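Local coordinates for protein STING-associated CdnE c-di-GMP synthase (Flavobacteriaceae, PDB 6WT8) that probably synthesises the cyclic dinucleotide c-di-GMP, the signal read by a partner STING receptor in bacterial CBASS anti-phage defence, at residues 7-12 with 51-56. Sequence-based numbering, arbitrary orientation.
Sequences ELIKKV and IKESMK
Val-12 makes most of the van der Waals contact, one methyl against Glu-53, the other against the hydroxyl of Ser-54. CG1, anti to the backbone N (chi1 173°), reaches across to the helix 46-56 backbone and lies 3.7 Å from Glu-53 O, with Glu-53 CB a little farther at 4.1 Å. The other methyl, CG2, sits 3.7 Å from Ser-54 OG, a hydroxyl hydrogen-bonded to Tyr-50 O one turn back in its own helix. One turn before Val-12, Ile-9 CG2 comes within 3.9 Å of Glu-53 OE1, the two side chains crossing at a slant. Helices 5-16 and 46-56 run nearly parallel here, 21° apart with segment axes 9.7 Å from each other, in the all-helical part of a CD-NTase, away from the mixed sheet of the nucleotidyltransferase core. The packing continues toward the N-terminal end of helix 46-56, where Ile-9 also touches Ile-49 and Tyr-50. Among the polar groups, Glu-53, extended beyond CG, reaches across toward helix 5-16, and its OE1 forms a salt bridge with NE of Arg-13, the residue directly after Val-12, an ion pair between the two helices that probably helps hold the carboxylate beside Ile-9 CG2.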
ATOM      1  N   GLU A   7       9.086 -21.761  15.501  1.00 23.36           N
ATOM      2  CA  GLU A   7       7.928 -21.986  14.650  1.00 24.44           C
ATOM      3  C   GLU A   7       7.568 -20.719  13.873  1.00 20.69           C
ATOM      4  O   GLU A   7       7.210 -20.787  12.695  1.00 24.87           O
ATOM      5  CB  GLU A   7       6.749 -22.460  15.499  1.00 31.82           C
ATOM      6  CG  GLU A   7       5.518 -22.826  14.685  1.00 53.12           C
ATOM      7  CD  GLU A   7       4.446 -23.570  15.498  1.00 68.46           C
ATOM      8  OE1 GLU A   7       4.510 -23.550  16.757  1.00 69.63           O
ATOM      9  OE2 GLU A   7       3.547 -24.175  14.862  1.00 70.12           O
ATOM     10  N   LEU A   8       7.693 -19.554  14.518  1.00 20.73           N
ATOM     11  CA  LEU A   8       7.387 -18.288  13.861  1.00 20.23           C
ATOM     12  C   LEU A   8       8.361 -18.016  12.722  1.00 17.88           C
ATOM     13  O   LEU A   8       7.947 -17.576  11.635  1.00 18.27           O
ATOM     14  CB  LEU A   8       7.394 -17.131  14.866  1.00 22.01           C
ATOM     15  CG  LEU A   8       6.182 -17.093  15.802  1.00 22.05           C
ATOM     16  CD1 LEU A   8       6.425 -16.078  16.959  1.00 23.09           C
ATOM     17  CD2 LEU A   8       4.922 -16.814  14.969  1.00 21.12           C
ATOM     18  N   ILE A   9       9.658 -18.281  12.957  1.00 20.00           N
ATOM     19  CA  ILE A   9      10.652 -18.107  11.899  1.00 19.40           C
ATOM     20  C   ILE A   9      10.316 -18.990  10.700  1.00 20.12           C
ATOM     21  O   ILE A   9      10.361 -18.539   9.542  1.00 18.43           O
ATOM     22  CB  ILE A   9      12.065 -18.403  12.426  1.00 20.07           C
ATOM     23  CG1 ILE A   9      12.526 -17.274  13.380  1.00 19.34           C
ATOM     24  CG2 ILE A   9      13.042 -18.587  11.254  1.00 19.54           C
ATOM     25  CD1 ILE A   9      13.700 -17.685  14.287  1.00 19.95           C
ATOM     26  N   LYS A  10       9.944 -20.249  10.954  1.00 20.14           N
ATOM     27  CA  LYS A  10       9.589 -21.142   9.852  1.00 19.47           C
ATOM     28  C   LYS A  10       8.367 -20.614   9.082  1.00 21.63           C
ATOM     29  O   LYS A  10       8.308 -20.686   7.846  1.00 24.21           O
ATOM     30  CB  LYS A  10       9.332 -22.556  10.385  1.00 25.04           C
ATOM     31  CG  LYS A  10      10.599 -23.217  10.885  1.00 36.35           C
ATOM     32  CD  LYS A  10      10.317 -24.574  11.531  1.00 39.13           C
ATOM     33  CE  LYS A  10      11.613 -25.133  12.078  1.00 46.93           C
ATOM     34  NZ  LYS A  10      12.615 -25.183  10.966  1.00 50.82           N
ATOM     35  N   LYS A  11       7.412 -20.018   9.788  1.00 18.35           N
ATOM     36  CA  LYS A  11       6.220 -19.510   9.103  1.00 17.90           C
ATOM     37  C   LYS A  11       6.562 -18.311   8.227  1.00 17.49           C
ATOM     38  O   LYS A  11       6.110 -18.211   7.080  1.00 19.52           O
ATOM     39  CB  LYS A  11       5.155 -19.098  10.121  1.00 22.64           C
ATOM     40  CG  LYS A  11       4.478 -20.300  10.747  1.00 27.21           C
ATOM     41  CD  LYS A  11       3.327 -19.833  11.595  1.00 32.34           C
ATOM     42  CE  LYS A  11       2.360 -20.976  11.825  1.00 42.65           C
ATOM     43  NZ  LYS A  11       1.620 -20.745  13.090  1.00 48.95           N
ATOM     44  N   VAL A  12       7.330 -17.360   8.765  1.00 16.62           N
ATOM     45  CA  VAL A  12       7.721 -16.195   7.967  1.00 16.90           C
ATOM     46  C   VAL A  12       8.496 -16.638   6.748  1.00 18.78           C
ATOM     47  O   VAL A  12       8.309 -16.112   5.655  1.00 17.20           O
ATOM     48  CB  VAL A  12       8.543 -15.217   8.832  1.00 18.24           C
ATOM     49  CG1 VAL A  12       9.117 -14.053   7.981  1.00 19.44           C
ATOM     50  CG2 VAL A  12       7.707 -14.609   9.889  1.00 21.60           C
ATOM     51  N   ILE A  51      12.231 -11.138  14.321  1.00 15.21           N
ATOM     52  CA  ILE A  51      12.022  -9.704  14.039  1.00 15.18           C
ATOM     53  C   ILE A  51      12.673  -9.309  12.710  1.00 15.01           C
ATOM     54  O   ILE A  51      12.047  -8.635  11.858  1.00 14.69           O
ATOM     55  CB  ILE A  51      12.578  -8.863  15.194  1.00 14.69           C
ATOM     56  CG1 ILE A  51      11.784  -9.120  16.472  1.00 16.13           C
ATOM     57  CG2 ILE A  51      12.598  -7.369  14.814  1.00 16.49           C
ATOM     58  CD1 ILE A  51      12.498  -8.622  17.726  1.00 15.88           C
ATOM     59  N   LYS A  52      13.920  -9.749  12.498  1.00 15.13           N
ATOM     60  CA  LYS A  52      14.637  -9.373  11.266  1.00 17.49           C
ATOM     61  C   LYS A  52      13.901  -9.855  10.033  1.00 17.09           C
ATOM     62  O   LYS A  52      13.757  -9.114   9.041  1.00 16.46           O
ATOM     63  CB  LYS A  52      16.057  -9.973  11.258  1.00 17.04           C
ATOM     64  CG  LYS A  52      16.983  -9.220  12.119  1.00 19.01           C
ATOM     65  CD  LYS A  52      18.443  -9.721  11.912  1.00 19.53           C
ATOM     66  CE  LYS A  52      18.615 -11.171  12.312  1.00 24.36           C
ATOM     67  NZ  LYS A  52      20.118 -11.587  12.344  1.00 32.11           N
ATOM     68  N   GLU A  53      13.495 -11.126  10.035  1.00 14.96           N
ATOM     69  CA  GLU A  53      12.903 -11.688   8.831  1.00 15.61           C
ATOM     70  C   GLU A  53      11.500 -11.147   8.624  1.00 14.98           C
ATOM     71  O   GLU A  53      11.063 -10.995   7.474  1.00 15.98           O
ATOM     72  CB  GLU A  53      12.969 -13.215   8.928  1.00 16.29           C
ATOM     73  CG  GLU A  53      14.484 -13.591   8.906  1.00 17.62           C
ATOM     74  CD  GLU A  53      14.784 -15.061   8.715  1.00 21.83           C
ATOM     75  OE1 GLU A  53      13.823 -15.848   8.588  1.00 22.69           O
ATOM     76  OE2 GLU A  53      16.010 -15.421   8.720  1.00 20.47           O
ATOM     77  N   SER A  54      10.826 -10.780   9.721  1.00 14.19           N
ATOM     78  CA  SER A  54       9.525 -10.127   9.608  1.00 15.31           C
ATOM     79  C   SER A  54       9.653  -8.707   9.052  1.00 15.12           C
ATOM     80  O   SER A  54       8.752  -8.235   8.351  1.00 16.46           O
ATOM     81  CB  SER A  54       8.841 -10.058  10.964  1.00 16.22           C
ATOM     82  OG  SER A  54       8.415 -11.342  11.385  1.00 17.10           O
HETATM   83  N   MSE A  55      10.735  -8.011   9.359  1.00 12.91           N
HETATM   84  CA  MSE A  55      10.984  -6.663   8.874  1.00 13.56           C
HETATM   85  C   MSE A  55      11.421  -6.679   7.417  1.00 14.81           C
HETATM   86  O   MSE A  55      11.083  -5.757   6.680  1.00 16.19           O
HETATM   87  CB  MSE A  55      12.047  -5.951   9.726  1.00 12.78           C
HETATM   88  CG  MSE A  55      11.446  -5.506  11.034  1.00 12.65           C
HETATM   89 SE   MSE A  55      12.832  -4.501  12.001  0.69 16.17          SE
HETATM   90  CE  MSE A  55      11.725  -4.056  13.388  1.00 18.04           C
ATOM     91  N   LYS A  56      12.204  -7.668   6.989  1.00 15.17           N
ATOM     92  CA  LYS A  56      12.808  -7.580   5.653  1.00 15.46           C
ATOM     93  C   LYS A  56      11.851  -7.924   4.516  1.00 16.73           C
ATOM     94  O   LYS A  56      12.091  -7.490   3.373  1.00 18.08           O
ATOM     95  CB  LYS A  56      14.034  -8.487   5.579  1.00 17.35           C
ATOM     96  CG  LYS A  56      15.167  -7.918   6.386  1.00 17.82           C
ATOM     97  CD  LYS A  56      16.319  -8.926   6.449  1.00 22.10           C
ATOM     98  CE  LYS A  56      17.353  -8.380   7.386  1.00 24.71           C
ATOM     99  NZ  LYS A  56      18.462  -9.368   7.651  1.00 21.67           N
TER